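Local atomic coordinates of Cas13d (PDB entry 6IV9), a protein that binds a CRISPR guide RNA and, through its two HEPN domains, matures that RNA and cleaves target RNA. Residues R158-T163 with C544-G549; D774-S779 with S817-Y822. The protein carries 2 engineered substitutions. All coordinates share one frame; numbering follows the deposited sequence.

Contact 1 of 2, residues R158-T163 with C544-G549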
loop_
_atom_site.group_PDB
_atom_site.type_symbol
_atom_site.label_atom_id
_atom_site.label_comp_id
_atom_site.label_asym_id
_atom_site.label_seq_id
_atom_site.Cartn_x
_atom_site.Cartn_y
_atom_site.Cartn_z
ATOM N N ARG A 158 -3.357 27.678 5.580
ATOM C CA ARG A 158 -2.413 27.105 4.595
ATOM C C ARG A 158 -3.145 26.607 3.343
ATOM O O ARG A 158 -2.648 26.829 2.263
ATOM C CB ARG A 158 -1.628 25.984 5.272
ATOM C CG ARG A 158 -0.868 25.059 4.335
ATOM C CD ARG A 158 -0.247 23.866 5.046
ATOM N NE ARG A 158 1.200 23.894 5.167
ATOM C CZ ARG A 158 1.903 23.282 6.111
ATOM N NH1 ARG A 158 1.938 21.963 6.175
ATOM N NH2 ARG A 158 2.603 24.000 6.973
ATOM N N PHE A 159 -4.284 25.941 3.493
ATOM C CA PHE A 159 -4.970 25.371 2.310
ATOM C C PHE A 159 -6.002 26.305 1.679
ATOM O O PHE A 159 -6.219 26.158 0.509
ATOM C CB PHE A 159 -5.639 24.050 2.683
ATOM C CG PHE A 159 -4.663 22.942 2.944
ATOM C CD1 PHE A 159 -4.070 22.810 4.178
ATOM C CD2 PHE A 159 -4.311 22.058 1.949
ATOM C CE1 PHE A 159 -3.166 21.796 4.420
ATOM C CE2 PHE A 159 -3.401 21.048 2.193
ATOM C CZ PHE A 159 -2.833 20.925 3.427
ATOM N N PHE A 160 -6.642 27.170 2.457
ATOM C CA PHE A 160 -7.727 28.022 1.919
ATOM C C PHE A 160 -7.442 29.524 2.058
ATOM O O PHE A 160 -8.265 30.286 1.601
ATOM C CB PHE A 160 -9.061 27.638 2.558
ATOM C CG PHE A 160 -9.539 26.256 2.207
ATOM C CD1 PHE A 160 -10.170 26.008 1.005
ATOM C CD2 PHE A 160 -9.350 25.197 3.071
ATOM C CE1 PHE A 160 -10.606 24.738 0.683
ATOM C CE2 PHE A 160 -9.786 23.929 2.742
ATOM C CZ PHE A 160 -10.409 23.701 1.551
ATOM N N GLY A 161 -6.372 29.912 2.736
ATOM C CA GLY A 161 -6.011 31.338 2.880
ATOM C C GLY A 161 -6.747 32.070 3.991
ATOM O O GLY A 161 -6.476 33.247 4.184
ATOM N N LYS A 162 -7.654 31.407 4.693
ATOM C CA LYS A 162 -8.376 32.048 5.818
ATOM C C LYS A 162 -8.957 30.970 6.731
ATOM O O LYS A 162 -8.947 29.825 6.343
ATOM C CB LYS A 162 -9.495 32.944 5.290
ATOM C CG LYS A 162 -10.371 32.304 4.232
ATOM C CD LYS A 162 -11.585 33.105 3.914
ATOM C CE LYS A 162 -12.499 33.252 5.103
ATOM N NZ LYS A 162 -12.951 34.653 5.260
ATOM N N THR A 163 -9.392 31.355 7.921
ATOM C CA THR A 163 -10.035 30.416 8.870
ATOM C C THR A 163 -11.534 30.356 8.580
ATOM O O THR A 163 -12.029 31.274 7.975
ATOM C CB THR A 163 -9.749 30.799 10.321
ATOM O OG1 THR A 163 -10.446 32.010 10.586
ATOM C CG2 THR A 163 -8.272 30.953 10.589
ATOM N N CYS A 544 -14.662 27.979 -0.577
ATOM C CA CYS A 544 -13.645 26.908 -0.472
ATOM C C CYS A 544 -12.674 27.042 -1.639
ATOM O O CYS A 544 -12.547 26.110 -2.383
ATOM C CB CYS A 544 -14.284 25.530 -0.441
ATOM S SG CYS A 544 -15.472 25.269 -1.773
ATOM N N GLU A 545 -12.026 28.189 -1.753
ATOM C CA GLU A 545 -11.050 28.389 -2.838
ATOM C C GLU A 545 -9.701 27.890 -2.327
ATOM O O GLU A 545 -9.174 28.452 -1.418
ATOM C CB GLU A 545 -10.992 29.862 -3.226
ATOM C CG GLU A 545 -9.984 30.148 -4.309
ATOM C CD GLU A 545 -10.074 31.530 -4.938
ATOM O OE1 GLU A 545 -10.264 31.608 -6.154
ATOM O OE2 GLU A 545 -9.963 32.517 -4.202
ATOM N N LEU A 546 -9.208 26.816 -2.909
ATOM C CA LEU A 546 -7.914 26.272 -2.474
ATOM C C LEU A 546 -6.826 27.244 -2.902
ATOM O O LEU A 546 -6.958 27.812 -3.949
ATOM C CB LEU A 546 -7.726 24.918 -3.150
ATOM C CG LEU A 546 -8.577 23.800 -2.566
ATOM C CD1 LEU A 546 -8.699 22.658 -3.539
ATOM C CD2 LEU A 546 -8.006 23.332 -1.248
ATOM N N THR A 547 -5.755 27.325 -2.119
ATOM C CA THR A 547 -4.586 28.187 -2.415
ATOM C C THR A 547 -3.821 27.607 -3.606
ATOM O O THR A 547 -4.020 26.457 -3.920
ATOM C CB THR A 547 -3.749 28.491 -1.176
ATOM O OG1 THR A 547 -3.296 27.268 -0.618
ATOM C CG2 THR A 547 -4.526 29.261 -0.138
ATOM N N ALA A 548 -2.889 28.381 -4.142
ATOM C CA ALA A 548 -2.231 28.072 -5.425
ATOM C C ALA A 548 -1.563 26.697 -5.419
ATOM O O ALA A 548 -1.664 26.018 -6.406
ATOM C CB ALA A 548 -1.240 29.153 -5.740
ATOM N N GLY A 549 -0.937 26.301 -4.324
ATOM C CA GLY A 549 -0.258 24.992 -4.276
ATOM C C GLY A 549 -1.198 23.796 -4.351
ATOM O O GLY A 549 -0.731 22.725 -4.628
HETATM O O HOH W 1 -11.272 29.908 0.576
#

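Contact 2 of 2, residues D774-S779 with S817-Y822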
loop_
_atom_site.group_PDB
_atom_site.type_symbol
_atom_site.label_atom_id
_atom_site.label_comp_id
_atom_site.label_asym_id
_atom_site.label_seq_id
_atom_site.Cartn_x
_atom_site.Cartn_y
_atom_site.Cartn_z
ATOM N N ASP A 774 17.022 18.543 18.529
ATOM C CA ASP A 774 16.405 17.703 19.574
ATOM C C ASP A 774 14.996 17.362 19.107
ATOM O O ASP A 774 14.135 18.205 19.235
ATOM C CB ASP A 774 16.401 18.401 20.933
ATOM C CG ASP A 774 15.992 17.495 22.078
ATOM O OD1 ASP A 774 15.555 16.396 21.805
ATOM O OD2 ASP A 774 16.117 17.909 23.214
ATOM N N TYR A 775 14.779 16.117 18.698
ATOM C CA TYR A 775 13.465 15.659 18.183
ATOM C C TYR A 775 12.384 15.737 19.264
ATOM O O TYR A 775 11.236 15.841 18.918
ATOM C CB TYR A 775 13.597 14.267 17.577
ATOM C CG TYR A 775 14.072 14.256 16.153
ATOM C CD1 TYR A 775 13.197 14.446 15.108
ATOM C CD2 TYR A 775 15.399 14.061 15.848
ATOM C CE1 TYR A 775 13.630 14.434 13.799
ATOM C CE2 TYR A 775 15.852 14.047 14.545
ATOM C CZ TYR A 775 14.963 14.229 13.514
ATOM O OH TYR A 775 15.396 14.216 12.234
ATOM N N ARG A 776 12.775 15.737 20.531
ATOM C CA ARG A 776 11.807 15.738 21.654
ATOM C C ARG A 776 11.207 17.122 21.911
ATOM O O ARG A 776 10.305 17.198 22.711
ATOM C CB ARG A 776 12.472 15.260 22.947
ATOM C CG ARG A 776 13.194 13.931 22.847
ATOM C CD ARG A 776 14.028 13.673 24.082
ATOM N NE ARG A 776 15.066 14.667 24.244
ATOM C CZ ARG A 776 15.510 15.104 25.404
ATOM N NH1 ARG A 776 15.169 14.490 26.515
ATOM N NH2 ARG A 776 16.298 16.152 25.451
ATOM N N ILE A 777 11.659 18.146 21.203
ATOM C CA ILE A 777 11.262 19.547 21.523
ATOM C C ILE A 777 9.749 19.789 21.429
ATOM O O ILE A 777 9.254 20.546 22.243
ATOM C CB ILE A 777 12.083 20.546 20.692
ATOM C CG1 ILE A 777 11.895 21.989 21.160
ATOM C CG2 ILE A 777 11.794 20.405 19.218
ATOM C CD1 ILE A 777 12.305 22.237 22.572
ATOM N N LEU A 778 9.067 19.217 20.440
ATOM C CA LEU A 778 7.612 19.471 20.336
ATOM C C LEU A 778 6.873 18.892 21.543
ATOM O O LEU A 778 6.129 19.609 22.166
ATOM C CB LEU A 778 7.124 18.788 19.063
ATOM C CG LEU A 778 6.087 19.528 18.232
ATOM C CD1 LEU A 778 5.094 18.579 17.621
ATOM C CD2 LEU A 778 5.416 20.654 18.974
ATOM N N SER A 779 7.102 17.626 21.854
ATOM C CA SER A 779 6.402 17.015 23.002
ATOM C C SER A 779 6.782 17.739 24.298
ATOM O O SER A 779 5.922 17.975 25.105
ATOM C CB SER A 779 6.734 15.567 23.103
ATOM O OG SER A 779 6.196 14.873 22.016
ATOM N N SER A 817 20.447 12.719 21.307
ATOM C CA SER A 817 21.285 11.799 20.505
ATOM C C SER A 817 20.560 10.500 20.135
ATOM O O SER A 817 20.554 10.164 18.975
ATOM C CB SER A 817 22.572 11.522 21.220
ATOM O OG SER A 817 23.308 10.537 20.543
ATOM N N MET A 818 19.964 9.810 21.091
ATOM C CA MET A 818 19.285 8.532 20.782
ATOM C C MET A 818 18.079 8.763 19.854
ATOM O O MET A 818 17.811 7.913 19.047
ATOM C CB MET A 818 18.902 7.759 22.047
ATOM C CG MET A 818 17.826 8.382 22.881
ATOM S SD MET A 818 17.287 7.343 24.235
ATOM C CE MET A 818 18.739 7.464 25.269
ATOM N N THR A 819 17.338 9.847 20.050
ATOM C CA THR A 819 16.147 10.121 19.203
ATOM C C THR A 819 16.577 10.416 17.765
ATOM O O THR A 819 15.835 10.084 16.857
ATOM C CB THR A 819 15.197 11.115 19.875
ATOM O OG1 THR A 819 15.920 12.319 20.053
ATOM C CG2 THR A 819 14.663 10.617 21.194
ATOM N N ARG A 820 17.700 11.104 17.595
ATOM C CA ARG A 820 18.222 11.388 16.238
ATOM C C ARG A 820 18.608 10.068 15.562
ATOM O O ARG A 820 18.339 9.927 14.396
ATOM C CB ARG A 820 19.403 12.359 16.275
ATOM C CG ARG A 820 19.969 12.669 14.902
ATOM C CD ARG A 820 20.623 14.028 14.766
ATOM N NE ARG A 820 21.626 14.217 15.792
ATOM C CZ ARG A 820 21.430 14.844 16.941
ATOM N NH1 ARG A 820 20.514 15.786 17.050
ATOM N NH2 ARG A 820 22.171 14.539 17.983
ATOM N N LYS A 821 19.242 9.162 16.294
ATOM C CA LYS A 821 19.638 7.855 15.720
ATOM C C LYS A 821 18.390 7.072 15.319
ATOM O O LYS A 821 18.403 6.454 14.284
ATOM C CB LYS A 821 20.477 7.042 16.706
ATOM C CG LYS A 821 21.847 7.630 16.989
ATOM C CD LYS A 821 22.817 6.662 17.618
ATOM C CE LYS A 821 24.222 7.213 17.714
ATOM N NZ LYS A 821 25.173 6.185 18.193
ATOM N N TYR A 822 17.365 7.121 16.156
ATOM C CA TYR A 822 16.096 6.406 15.886
ATOM C C TYR A 822 15.482 6.934 14.588
ATOM O O TYR A 822 15.136 6.165 13.737
ATOM C CB TYR A 822 15.149 6.721 17.035
ATOM C CG TYR A 822 13.899 5.900 17.168
ATOM C CD1 TYR A 822 13.880 4.547 16.920
ATOM C CD2 TYR A 822 12.736 6.490 17.608
ATOM C CE1 TYR A 822 12.719 3.809 17.071
ATOM C CE2 TYR A 822 11.572 5.773 17.773
ATOM C CZ TYR A 822 11.562 4.421 17.513
ATOM O OH TYR A 822 10.417 3.724 17.686
HETATM O O HOH W 2 17.224 14.729 18.421
#

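Contact 1 of 2, residues R158-T163 with C544-G549
Phe160, the last residue of helix 152-160, reaches across to the segment 544-549, mostly loop, with its ring. Its CB lies 4.1 Å from Glu545 O. With CG anti to its own carbonyl carbon (chi1 -66°), the ring starts off beside the backbone N. Phe160 CD1 then passes 3.6 Å from Glu545 O, and the backbone of Cys544 sits at the ring's edge. Phe160 CE1 is shared, lying 3.9 Å from Cys544 CB and 3.5 Å from Leu546 CD2. CZ, at the tip, still touches the same methyl. The side chains of Phe160 and Leu546 run side by side in the same direction, and both are buried.

Polar contacts tie the loop to the end of the helix, where carbonyls lack the partners of a further turn. Thr547 N donates to Phe159 O at 2.9 Å, and Leu546 CA adds a CA-H...O contact to that oxygen. Thr547 OG1, placed between its own N and carbonyl carbon (chi1 59°), donates to Arg158 O at 3.0 Å. One threonine thus serves two successive carbonyls, while its CG2 rests 3.5 Å from Gly161 N. Gly161 leaves the helix with positive phi (83°), a conformation glycine adopts without strain from a side chain. A water accepts from Glu545 N; Phe160 O is one of several acceptors within its reach.

Helix 168-197 packs on Phe159 and Phe160 through Ile173, and its His169 meets the Phe160 ring edge-to-face. The contact therefore joins the end of helix 152-160 to the loop between helices 511-535 and 556-570, beside helix 168-197.

Contact 2 of 2, residues D774-S779 with S817-Y822
Tyr775 brings its ring obliquely to the backbone of helix 816-827, with CD2 3.9 Å from Arg820 CA and Thr819 O a little farther off. CG stands anti to the carbonyl carbon, beside its own N (chi1 -84°), and CB rests 3.9 Å from Thr819 OG1. A large aromatic suits this place because it meets both Arg820 of that helix and Leu752 of helix 713-760. Thr819 is small enough for close approach and uses both branches: CG2 meets Arg776 CG at 4.0 Å, the two side chains crossing at about a right angle, while OG1 faces a water. That water donates to OG1 and accepts from Tyr775 N at 2.8 Å. OG1 also bonds to Asp815 O, one turn back in the chain.

Arg776 bends at chi3 (-63°) and grips Asp774 side-on, NE to OD1 at 3.0 Å and NH2 to OD2 at 2.9 Å. The NE bond uses the syn lone pair of OD1 and lies nearly in the guanidinium plane. OD1 also accepts from Arg776 N, which comes from above the carboxylate plane; this capping bond steadies the type I turn leading into helix 777-788. NH1 reaches Ile811 O. An alanine at Arg776 would probably leave the Asp774 carboxylate without its charged mate and Thr819 CG2 without its aliphatic neighbour.

Asp774 and Arg776 thus pair their charges within 774-779, while the segments meet by van der Waals contacts and a shared water. This pairing is likely to stabilise ionised Asp774 and hold the arginine's aliphatic part against Thr819.

How the contacts relate
Contact 1 closes before contact 2 opens, so the two follow in series along the chain. Their centres lie 32 Å apart and their nearest atoms about 12 Å, without touching. Contact 1 spans 381 residues, bringing the end of helix 152-160 to a loop far along the sequence, whereas contact 2 bridges only 38 and joins the approach to helix 777-788 with helix 816-827. They share none of these elements. Each comes within about 12 Å of the bound nucleic acid at its nearest atom. In this largely helical protein, one contact thus ties together distant parts of the chain, and the other links elements close in sequence within its C-terminal part.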